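Side-chain contacts in probable hydrogenase maturation factor HypB (Methanocaldococcus jannaschii, PDB 2HF9), which binds GTP and probably hydrolyses it slowly, an activity thought to be needed for nickel insertion into [NiFe] hydrogenases: residues A69-D74 / G108-D113; L94-G97 / H101-A104; I124-N129 / F136-H141; A166-I171 / D212-F217. All coordinates share one frame; numbering follows the deposited sequence.

Contact 1. Residues A69-D74 / G108-D113; sequences ACIAGD and GHALED. With ZN (zinc ion), chain D.
With CG1 set anti to its own carbonyl carbon (chi1 -69°) and the chain extended beyond it (chi2 162°), Ile-71 sends CD1 straight out from strand 68-74 to helix 104-111. There CD1 lies 3.7 Å from CB of Ala-110, the closest approach between the two segments, and CG1 follows at 4.0 Å from the same methyl. A second, looser touch joins CD1 of Ile-71 to CD2 of Leu-111 at 4.3 Å, so one terminal methyl spans two consecutive residues of the helix. Consistent with the small alanine side chain, the CA atoms of Ile-71 and Ala-110 are 7.3 Å apart. Val-92 touches Ala-110 from the adjacent strand 90-95, and Leu-122 touches Leu-111 from strand 121-125, which places the helix over three neighbouring strands of the parallel sheet.

His-109, next to Ala-110 in sequence, turns to the exposed side and binds zinc through NE2 at 2.2 Å, together with His-105. Its other nitrogen, ND1, donates to OE1 of Glu-112 at 3.1 Å. That bond is nearly straight (167°) and in the imidazole plane, which fixes the ring's rotation and probably makes NE2 a better zinc ligand. The chemistry thus divides by helix face: purely apolar packing holds the inner side on the sheet, while the outer side presents a carboxylate-supported histidine to the metal.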
# COMPACT_ATOMS: atom_id res chain seq x y z
N ALA A 69 -1.31 24.09 -8.44
CA ALA A 69 -1.70 23.88 -7.05
C ALA A 69 -1.70 22.38 -6.76
O ALA A 69 -1.87 21.57 -7.68
CB ALA A 69 -3.07 24.46 -6.77
N CYS A 70 -1.52 22.03 -5.49
CA CYS A 70 -1.61 20.65 -5.05
C CYS A 70 -2.54 20.47 -3.85
O CYS A 70 -2.70 21.38 -3.03
CB CYS A 70 -0.24 20.10 -4.68
SG CYS A 70 0.95 20.13 -6.03
N ILE A 71 -3.13 19.29 -3.78
CA ILE A 71 -3.80 18.80 -2.58
C ILE A 71 -3.06 17.53 -2.18
O ILE A 71 -2.97 16.58 -2.96
CB ILE A 71 -5.31 18.51 -2.84
CG1 ILE A 71 -6.08 19.82 -3.07
CG2 ILE A 71 -5.92 17.74 -1.66
CD1 ILE A 71 -7.45 19.64 -3.74
N ALA A 72 -2.52 17.53 -0.97
CA ALA A 72 -1.77 16.39 -0.46
C ALA A 72 -2.51 15.75 0.70
O ALA A 72 -2.58 16.34 1.79
CB ALA A 72 -0.37 16.81 -0.04
N GLY A 73 -3.06 14.57 0.46
CA GLY A 73 -3.78 13.84 1.50
C GLY A 73 -3.00 12.64 2.01
O GLY A 73 -2.53 11.81 1.22
N ASP A 74 -2.85 12.56 3.32
CA ASP A 74 -2.28 11.39 3.99
C ASP A 74 -2.57 11.48 5.48
O ASP A 74 -3.07 12.51 5.94
CB ASP A 74 -0.77 11.29 3.74
CG ASP A 74 -0.21 9.89 3.98
OD1 ASP A 74 -1.00 8.92 4.14
OD2 ASP A 74 1.02 9.75 4.01
N GLY A 108 -13.67 18.91 -2.41
CA GLY A 108 -14.50 20.09 -2.64
C GLY A 108 -14.17 21.24 -1.70
O GLY A 108 -14.02 22.38 -2.13
N HIS A 109 -14.04 20.92 -0.41
CA HIS A 109 -13.68 21.91 0.61
C HIS A 109 -12.24 22.39 0.49
O HIS A 109 -11.94 23.55 0.78
CB HIS A 109 -13.97 21.37 2.00
CG HIS A 109 -15.42 21.34 2.34
ND1 HIS A 109 -16.18 22.49 2.46
CD2 HIS A 109 -16.27 20.31 2.55
CE1 HIS A 109 -17.42 22.17 2.74
NE2 HIS A 109 -17.51 20.85 2.80
N ALA A 110 -11.34 21.50 0.08
CA ALA A 110 -9.96 21.88 -0.20
C ALA A 110 -9.91 22.95 -1.29
O ALA A 110 -9.12 23.90 -1.21
CB ALA A 110 -9.13 20.67 -0.59
N LEU A 111 -10.78 22.81 -2.30
CA LEU A 111 -10.89 23.77 -3.40
C LEU A 111 -11.24 25.19 -2.95
O LEU A 111 -10.88 26.16 -3.60
CB LEU A 111 -11.91 23.29 -4.45
CG LEU A 111 -11.63 21.98 -5.21
CD1 LEU A 111 -12.73 21.68 -6.20
CD2 LEU A 111 -10.28 22.03 -5.91
N GLU A 112 -11.94 25.29 -1.82
CA GLU A 112 -12.31 26.59 -1.24
C GLU A 112 -11.08 27.35 -0.73
O GLU A 112 -11.11 28.59 -0.64
CB GLU A 112 -13.35 26.41 -0.13
CG GLU A 112 -14.69 25.85 -0.62
CD GLU A 112 -15.59 25.33 0.50
OE1 GLU A 112 -15.16 25.30 1.68
OE2 GLU A 112 -16.74 24.96 0.21
N ASP A 113 -10.01 26.63 -0.42
CA ASP A 113 -8.75 27.24 0.04
C ASP A 113 -7.79 27.63 -1.09
O ASP A 113 -6.67 28.09 -0.84
CB ASP A 113 -8.05 26.32 1.05
CG ASP A 113 -8.69 26.35 2.42
OD1 ASP A 113 -9.25 27.40 2.81
OD2 ASP A 113 -8.63 25.33 3.13
ZN ZN D . -19.14 19.45 3.42

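Contact 2. Residues L94-G97 / H101-A104; sequences LNTG and HLDA
Apolar contacts carry this meeting, and all of them run through one methyl of Leu-102. Its CD2 lies 3.5 Å from CG2 of Thr-96 and 3.8 Å from CD1 of Leu-94, and no hydrogen bond links the two segments. The leucine side chain crosses that of Thr-96 at about a right angle and that of Leu-94 obliquely. Because the threonine places CG2 anti to its carbonyl carbon, with OG1 between N and C (chi1 55°), it is the methyl branch that meets Leu-102. Leu-94 reaches the same methyl with CG anti to the carbonyl carbon (chi1 -70°).

Polar interactions fix the backbone around this apolar patch. The amide N of Leu-102 donates to OD1 of Asn-126, which ties the leucine's backbone to the neighbouring loop. Asp-103 stands at the N-cap of helix 104-111, where its OD1 accepts from the backbone N of Leu-106, three residues further on.

Aromatic and metal-binding chemistry belongs to His-101, whose side chain starts away from 94-97 and stacks on the ring of Phe-136. His-101 belongs, with Cys-100 and Cys-132, to a zinc-binding site that probably also takes nickel; here those two cysteines form a disulfide, and the packing of Leu-102 borders this metal-binding loop.

Strand 90-95 is one of the two outermost of the sheet within this chain, and backbone bonds join Leu-94 and Thr-96 to strand 68-74. The connection then turns back through Leu-102, which also touches Leu-138, and enters helix 104-111, whose first residue, Ala-104, packs on Leu-25 and Ala-26 of helix 18-35.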
# COMPACT_ATOMS: atom_id res chain seq x y z
N LEU A 94 -4.34 17.69 3.55
CA LEU A 94 -5.50 17.03 4.12
C LEU A 94 -5.07 15.85 4.98
O LEU A 94 -4.59 14.83 4.46
CB LEU A 94 -6.49 16.57 3.03
CG LEU A 94 -7.29 17.63 2.26
CD1 LEU A 94 -8.10 16.98 1.15
CD2 LEU A 94 -8.20 18.45 3.18
N ASN A 95 -5.21 16.00 6.29
CA ASN A 95 -4.95 14.90 7.21
C ASN A 95 -6.15 13.96 7.16
O ASN A 95 -7.26 14.32 7.56
CB ASN A 95 -4.70 15.42 8.63
CG ASN A 95 -3.43 16.23 8.75
OD1 ASN A 95 -2.35 15.80 8.33
ND2 ASN A 95 -3.53 17.42 9.34
N THR A 96 -5.91 12.76 6.64
CA THR A 96 -6.99 11.87 6.22
C THR A 96 -7.42 10.86 7.28
O THR A 96 -8.31 10.04 7.03
CB THR A 96 -6.63 11.13 4.91
OG1 THR A 96 -5.39 10.45 5.08
CG2 THR A 96 -6.52 12.12 3.76
N GLY A 97 -6.80 10.92 8.46
CA GLY A 97 -7.13 10.01 9.56
C GLY A 97 -7.04 8.55 9.17
O GLY A 97 -6.05 8.12 8.58
N HIS A 101 -8.85 6.49 1.59
CA HIS A 101 -9.06 7.20 0.32
C HIS A 101 -9.46 8.65 0.61
O HIS A 101 -10.01 8.95 1.67
CB HIS A 101 -10.16 6.53 -0.49
CG HIS A 101 -11.51 6.58 0.15
ND1 HIS A 101 -11.97 5.60 1.01
CD2 HIS A 101 -12.50 7.50 0.08
CE1 HIS A 101 -13.18 5.91 1.43
NE2 HIS A 101 -13.53 7.06 0.88
N LEU A 102 -9.17 9.54 -0.33
CA LEU A 102 -9.80 10.85 -0.35
C LEU A 102 -11.18 10.69 -0.99
O LEU A 102 -11.43 9.71 -1.68
CB LEU A 102 -8.97 11.85 -1.17
CG LEU A 102 -7.63 12.34 -0.61
CD1 LEU A 102 -6.91 13.15 -1.68
CD2 LEU A 102 -7.82 13.18 0.64
N ASP A 103 -12.08 11.65 -0.75
CA ASP A 103 -13.37 11.67 -1.44
C ASP A 103 -13.67 13.06 -2.02
O ASP A 103 -12.95 14.01 -1.73
CB ASP A 103 -14.50 11.15 -0.53
CG ASP A 103 -14.80 12.06 0.66
OD1 ASP A 103 -14.36 13.22 0.68
OD2 ASP A 103 -15.50 11.60 1.59
N ALA A 104 -14.70 13.16 -2.86
CA ALA A 104 -15.05 14.43 -3.50
C ALA A 104 -15.43 15.52 -2.50
O ALA A 104 -15.17 16.71 -2.73
CB ALA A 104 -16.16 14.23 -4.51

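Contact 3. Residues I124-N129 / F136-H141; sequences IENVGN and FDLGTH. With MG (magnesium ion), chain C; GSP (5'-guanosine-diphosphate-monothiophosphate), chain E.
Behind the magnesium and nucleotide site of this P-loop GTPase, the end of strand 121-125 packs against the loop that leads into strand 142-148. Ile-124 and Glu-125 point to opposite sides of the strand. Glu-125 binds magnesium through OE2 at 2.1 Å, beside Thr-52, Asp-80 and the nucleotide's O3G and O2B.

With CG1 anti to the carbonyl carbon (chi1 -51°) and CG2 opposite the backbone N, Ile-124 puts CG2 3.8 Å from CD1 of Leu-138 and CD1 3.7 Å from CG2 of Thr-140. The same Leu-138 CD1 lies 3.7 Å from ND2 of Asn-126. Within this buried amide, Asn-126 OD1 accepts from the N of Val-127 (2.9 Å) on a lone pair in the carbonyl plane, and ND2 donates to Asp-42 and a water. A leucine in place of Asn-126 would probably leave the amide of Leu-102 and OD1 of Asp-42 without this partner and take one bond from the water.

In the facing loop, Asp-137 makes an Asx turn, its OD1 accepting from the N of Gly-139 at 2.8 Å. The water bridges the segments, 3.0 Å from both ND2 of Asn-126 and the carbonyl O of Phe-136.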
# COMPACT_ATOMS: atom_id res chain seq x y z
N ILE A 124 -3.57 16.25 -7.24
CA ILE A 124 -4.04 15.71 -5.97
C ILE A 124 -3.32 14.40 -5.66
O ILE A 124 -3.45 13.44 -6.42
CB ILE A 124 -5.56 15.46 -5.96
CG1 ILE A 124 -6.33 16.70 -6.44
CG2 ILE A 124 -6.03 15.00 -4.58
CD1 ILE A 124 -7.85 16.52 -6.47
N GLU A 125 -2.57 14.37 -4.56
CA GLU A 125 -1.98 13.11 -4.12
C GLU A 125 -2.93 12.40 -3.17
O GLU A 125 -3.13 12.83 -2.03
CB GLU A 125 -0.61 13.28 -3.48
CG GLU A 125 0.04 11.94 -3.16
CD GLU A 125 1.50 12.05 -2.78
OE1 GLU A 125 2.14 13.06 -3.14
OE2 GLU A 125 2.02 11.13 -2.12
N ASN A 126 -3.51 11.31 -3.67
CA ASN A 126 -4.42 10.49 -2.89
C ASN A 126 -3.65 9.71 -1.84
O ASN A 126 -2.42 9.69 -1.84
CB ASN A 126 -5.15 9.53 -3.83
CG ASN A 126 -6.59 9.28 -3.43
OD1 ASN A 126 -6.90 9.08 -2.25
ND2 ASN A 126 -7.48 9.28 -4.41
N VAL A 127 -4.37 9.05 -0.93
CA VAL A 127 -3.70 8.22 0.07
C VAL A 127 -3.13 6.96 -0.62
O VAL A 127 -3.69 6.49 -1.61
CB VAL A 127 -4.62 7.85 1.26
CG1 VAL A 127 -5.49 9.04 1.68
CG2 VAL A 127 -5.48 6.68 0.92
N GLY A 128 -2.00 6.46 -0.12
CA GLY A 128 -1.35 5.27 -0.69
C GLY A 128 -2.10 3.99 -0.36
O GLY A 128 -2.03 3.49 0.76
N ASN A 129 -2.83 3.48 -1.36
CA ASN A 129 -3.74 2.35 -1.20
C ASN A 129 -4.23 1.97 -2.59
O ASN A 129 -4.65 2.84 -3.36
CB ASN A 129 -4.94 2.74 -0.32
CG ASN A 129 -5.72 1.53 0.21
OD1 ASN A 129 -6.26 0.73 -0.56
ND2 ASN A 129 -5.82 1.43 1.52
N PHE A 136 -13.82 5.88 -5.51
CA PHE A 136 -14.08 7.27 -5.13
C PHE A 136 -13.51 8.32 -6.09
O PHE A 136 -12.35 8.74 -5.97
CB PHE A 136 -13.64 7.53 -3.69
CG PHE A 136 -14.55 6.92 -2.66
CD1 PHE A 136 -14.33 5.63 -2.20
CD2 PHE A 136 -15.64 7.64 -2.17
CE1 PHE A 136 -15.19 5.05 -1.25
CE2 PHE A 136 -16.49 7.07 -1.23
CZ PHE A 136 -16.27 5.78 -0.77
N ASP A 137 -14.35 8.71 -7.05
CA ASP A 137 -14.09 9.82 -7.96
C ASP A 137 -13.97 11.11 -7.15
O ASP A 137 -14.84 11.43 -6.33
CB ASP A 137 -15.26 9.91 -8.96
CG ASP A 137 -15.10 11.03 -9.99
OD1 ASP A 137 -14.11 11.79 -9.95
OD2 ASP A 137 -16.01 11.14 -10.84
N LEU A 138 -12.87 11.84 -7.35
CA LEU A 138 -12.60 13.07 -6.60
C LEU A 138 -13.14 14.31 -7.29
O LEU A 138 -13.17 15.40 -6.70
CB LEU A 138 -11.09 13.23 -6.34
CG LEU A 138 -10.33 12.13 -5.59
CD1 LEU A 138 -8.92 12.58 -5.26
CD2 LEU A 138 -11.05 11.70 -4.33
N GLY A 139 -13.58 14.15 -8.53
CA GLY A 139 -13.99 15.28 -9.37
C GLY A 139 -12.84 15.78 -10.22
O GLY A 139 -12.79 16.96 -10.58
N THR A 140 -11.91 14.88 -10.53
CA THR A 140 -10.75 15.21 -11.36
C THR A 140 -11.04 14.89 -12.82
O THR A 140 -12.00 14.18 -13.14
CB THR A 140 -9.49 14.42 -10.90
OG1 THR A 140 -9.76 13.02 -10.91
CG2 THR A 140 -9.09 14.83 -9.49
N HIS A 141 -10.22 15.44 -13.71
CA HIS A 141 -10.32 15.15 -15.14
C HIS A 141 -9.67 13.81 -15.49
O HIS A 141 -10.20 13.05 -16.30
CB HIS A 141 -9.71 16.29 -15.96
CG HIS A 141 -10.46 17.58 -15.81
ND1 HIS A 141 -10.16 18.50 -14.82
CD2 HIS A 141 -11.51 18.08 -16.49
CE1 HIS A 141 -10.99 19.52 -14.92
NE2 HIS A 141 -11.82 19.29 -15.93
MG MG C . 3.91 10.90 -1.14
PG GSP E . 3.70 7.93 0.05
O3B GSP E . 4.88 7.59 -1.00
S1G GSP E . 2.47 6.73 -0.06
O2G GSP E . 4.36 7.91 1.44
O3G GSP E . 3.15 9.33 -0.25
PB GSP E . 4.98 8.20 -2.49
O1B GSP E . 4.24 7.31 -3.41
O2B GSP E . 4.56 9.61 -2.59
PA GSP E . 7.78 8.97 -2.73
O1A GSP E . 7.73 10.02 -3.78
O2A GSP E . 7.89 9.56 -1.37
O3A GSP E . 6.54 7.95 -2.84
O5' GSP E . 8.99 7.98 -3.07
C5' GSP E . 9.26 6.85 -2.26
C4' GSP E . 10.74 6.50 -2.34
O4' GSP E . 11.07 5.97 -3.61
C3' GSP E . 11.65 7.70 -2.13
O3' GSP E . 12.74 7.24 -1.36
C2' GSP E . 12.11 8.06 -3.52
O2' GSP E . 13.40 8.62 -3.53
C1' GSP E . 12.11 6.71 -4.21
N9 GSP E . 11.84 6.71 -5.66
C8 GSP E . 10.74 7.20 -6.32
N7 GSP E . 10.89 6.92 -7.64
C5 GSP E . 12.05 6.25 -7.82
C6 GSP E . 12.68 5.72 -8.94
O6 GSP E . 12.17 5.84 -10.05
N1 GSP E . 13.89 5.07 -8.80
C2 GSP E . 14.47 4.94 -7.55
N2 GSP E . 15.64 4.31 -7.42
N3 GSP E . 13.84 5.45 -6.43
C4 GSP E . 12.65 6.10 -6.57
O HOH W 1 -10.28 8.22 -3.92
O HOH W 2 5.72 10.73 -0.21

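Contact 4. Residues A166-I171 / D212-F217; sequences ADLIVI and DKVLEF
Phe-217 and Leu-168 bury the most surface here, with Val-214 next, and together they seat helix 211-224 on strand 168-172. CB of Leu-168 stands over the centre of the Phe-217 ring, 3.7 Å from the centroid and only 8° off the ring normal, a CH-pi contact made squarely on the face. The leucine then continues along the ring: CD2 reaches CD2 of Phe-217 at 3.7 Å, as the two side chains run antiparallel alongside one another.

Torsions on both sides make this possible. The phenyl group swings out from the helix with CG opposite the backbone N (chi1 175°), and Leu-168 adopts the same choice (chi1 171°), which carries its CD2 on toward the helix. There CD2 meets CG1 of Val-214 at 4.2 Å, one helical turn before Phe-217. The far end of the ring is bordered by Asp-167, whose CB lies 3.8 Å from CZ of Phe-217. The aspartate's polar end leads elsewhere: its OD2 accepts from the backbone N of Arg-143 on strand 142-148.

A serine in place of Phe-217 would probably open a gap beside strand 168-172 and deprive CB and CD2 of Leu-168 of their aromatic support.

Val-214 also touches Leu-54 and Leu-58 of helix 51-62, so the apolar layer runs on to a second helix. On the outer surface Lys-213 and Glu-216 form a salt bridge, with NZ 2.7 Å from OE1. The chemistry implied is that of a helix held on the sheet by dispersion and shape, with its charges kept to the solvent side.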
# COMPACT_ATOMS: atom_id res chain seq x y z
N ALA A 166 -7.85 3.80 -14.08
CA ALA A 166 -6.73 4.66 -14.46
C ALA A 166 -6.81 5.12 -15.91
O ALA A 166 -7.18 4.34 -16.80
CB ALA A 166 -5.41 3.96 -14.20
N ASP A 167 -6.46 6.38 -16.14
CA ASP A 167 -6.26 6.93 -17.48
C ASP A 167 -4.79 6.81 -17.86
O ASP A 167 -4.45 6.69 -19.05
CB ASP A 167 -6.71 8.39 -17.51
CG ASP A 167 -8.19 8.55 -17.20
OD1 ASP A 167 -9.01 8.10 -18.02
OD2 ASP A 167 -8.52 9.12 -16.15
N LEU A 168 -3.93 6.86 -16.85
CA LEU A 168 -2.51 6.63 -17.01
C LEU A 168 -2.03 5.66 -15.94
O LEU A 168 -2.31 5.83 -14.75
CB LEU A 168 -1.72 7.95 -16.90
CG LEU A 168 -0.19 7.84 -16.83
CD1 LEU A 168 0.41 7.33 -18.13
CD2 LEU A 168 0.45 9.17 -16.41
N ILE A 169 -1.30 4.63 -16.38
CA ILE A 169 -0.66 3.70 -15.46
C ILE A 169 0.86 3.89 -15.58
O ILE A 169 1.45 3.73 -16.65
CB ILE A 169 -1.08 2.24 -15.73
CG1 ILE A 169 -2.59 2.08 -15.45
CG2 ILE A 169 -0.28 1.28 -14.85
CD1 ILE A 169 -3.24 0.86 -16.07
N VAL A 170 1.46 4.28 -14.46
CA VAL A 170 2.90 4.51 -14.38
C VAL A 170 3.56 3.35 -13.63
O VAL A 170 3.23 3.07 -12.48
CB VAL A 170 3.22 5.85 -13.67
CG1 VAL A 170 4.73 6.05 -13.54
CG2 VAL A 170 2.60 7.01 -14.44
N ILE A 171 4.46 2.66 -14.33
CA ILE A 171 5.28 1.62 -13.73
C ILE A 171 6.62 2.27 -13.43
O ILE A 171 7.47 2.44 -14.32
CB ILE A 171 5.41 0.38 -14.65
CG1 ILE A 171 4.02 -0.20 -14.96
CG2 ILE A 171 6.30 -0.68 -14.02
CD1 ILE A 171 3.93 -0.99 -16.26
N ASP A 212 9.30 12.08 -20.20
CA ASP A 212 8.75 12.73 -21.40
C ASP A 212 7.32 12.24 -21.71
O ASP A 212 6.46 13.04 -22.08
CB ASP A 212 9.67 12.49 -22.61
CG ASP A 212 9.18 13.18 -23.88
OD1 ASP A 212 8.94 14.41 -23.85
OD2 ASP A 212 9.06 12.50 -24.92
N LYS A 213 7.08 10.95 -21.52
CA LYS A 213 5.76 10.35 -21.76
C LYS A 213 4.71 10.76 -20.71
O LYS A 213 3.53 10.84 -21.02
CB LYS A 213 5.85 8.82 -21.85
CG LYS A 213 6.83 8.29 -22.91
CD LYS A 213 6.53 8.81 -24.32
CE LYS A 213 5.38 8.04 -24.97
NZ LYS A 213 5.08 8.58 -26.34
N VAL A 214 5.15 11.01 -19.48
CA VAL A 214 4.23 11.50 -18.44
C VAL A 214 3.84 12.95 -18.76
O VAL A 214 2.66 13.29 -18.73
CB VAL A 214 4.81 11.39 -17.00
CG1 VAL A 214 3.75 11.80 -15.96
CG2 VAL A 214 5.30 9.97 -16.72
N LEU A 215 4.83 13.78 -19.08
CA LEU A 215 4.57 15.16 -19.50
C LEU A 215 3.62 15.20 -20.69
O LEU A 215 2.71 16.02 -20.74
CB LEU A 215 5.88 15.88 -19.85
CG LEU A 215 6.80 16.28 -18.70
CD1 LEU A 215 8.14 16.75 -19.25
CD2 LEU A 215 6.17 17.35 -17.82
N GLU A 216 3.84 14.30 -21.65
CA GLU A 216 2.98 14.16 -22.82
C GLU A 216 1.53 13.91 -22.41
O GLU A 216 0.61 14.55 -22.93
CB GLU A 216 3.48 13.02 -23.71
CG GLU A 216 2.69 12.84 -24.98
CD GLU A 216 3.12 11.62 -25.77
OE1 GLU A 216 4.11 10.96 -25.38
OE2 GLU A 216 2.48 11.31 -26.79
N PHE A 217 1.33 12.98 -21.47
CA PHE A 217 -0.01 12.68 -20.96
C PHE A 217 -0.67 13.89 -20.32
O PHE A 217 -1.84 14.16 -20.58
CB PHE A 217 0.02 11.51 -19.97
CG PHE A 217 -1.32 11.23 -19.33
CD1 PHE A 217 -2.28 10.47 -19.99
CD2 PHE A 217 -1.64 11.77 -18.08
CE1 PHE A 217 -3.53 10.22 -19.42
CE2 PHE A 217 -2.89 11.53 -17.50
CZ PHE A 217 -3.83 10.76 -18.17

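Overall arrangement
All four contacts rest on one parallel sheet, in which strands 90-95, 68-74 and 121-125 lie side by side. Contacts 1 and 2 have centres 9 Å apart and share packing of Ile-71 CG2 on Leu-94 CD1, at 3.6 Å; along the chain, contact 2 is nested within the loop that contact 1 closes. Contact 3, its centre 9 Å from that of contact 2, lies between the His-101 metal-binding loop and the magnesium, to which it gives a ligand. Contact 4 lies on the other side of the chain's centre from contacts 1 and 2, with its centre 22 Å and 24 Å from theirs, and the side chain of Val-214 is about 10 Å from the nucleotide.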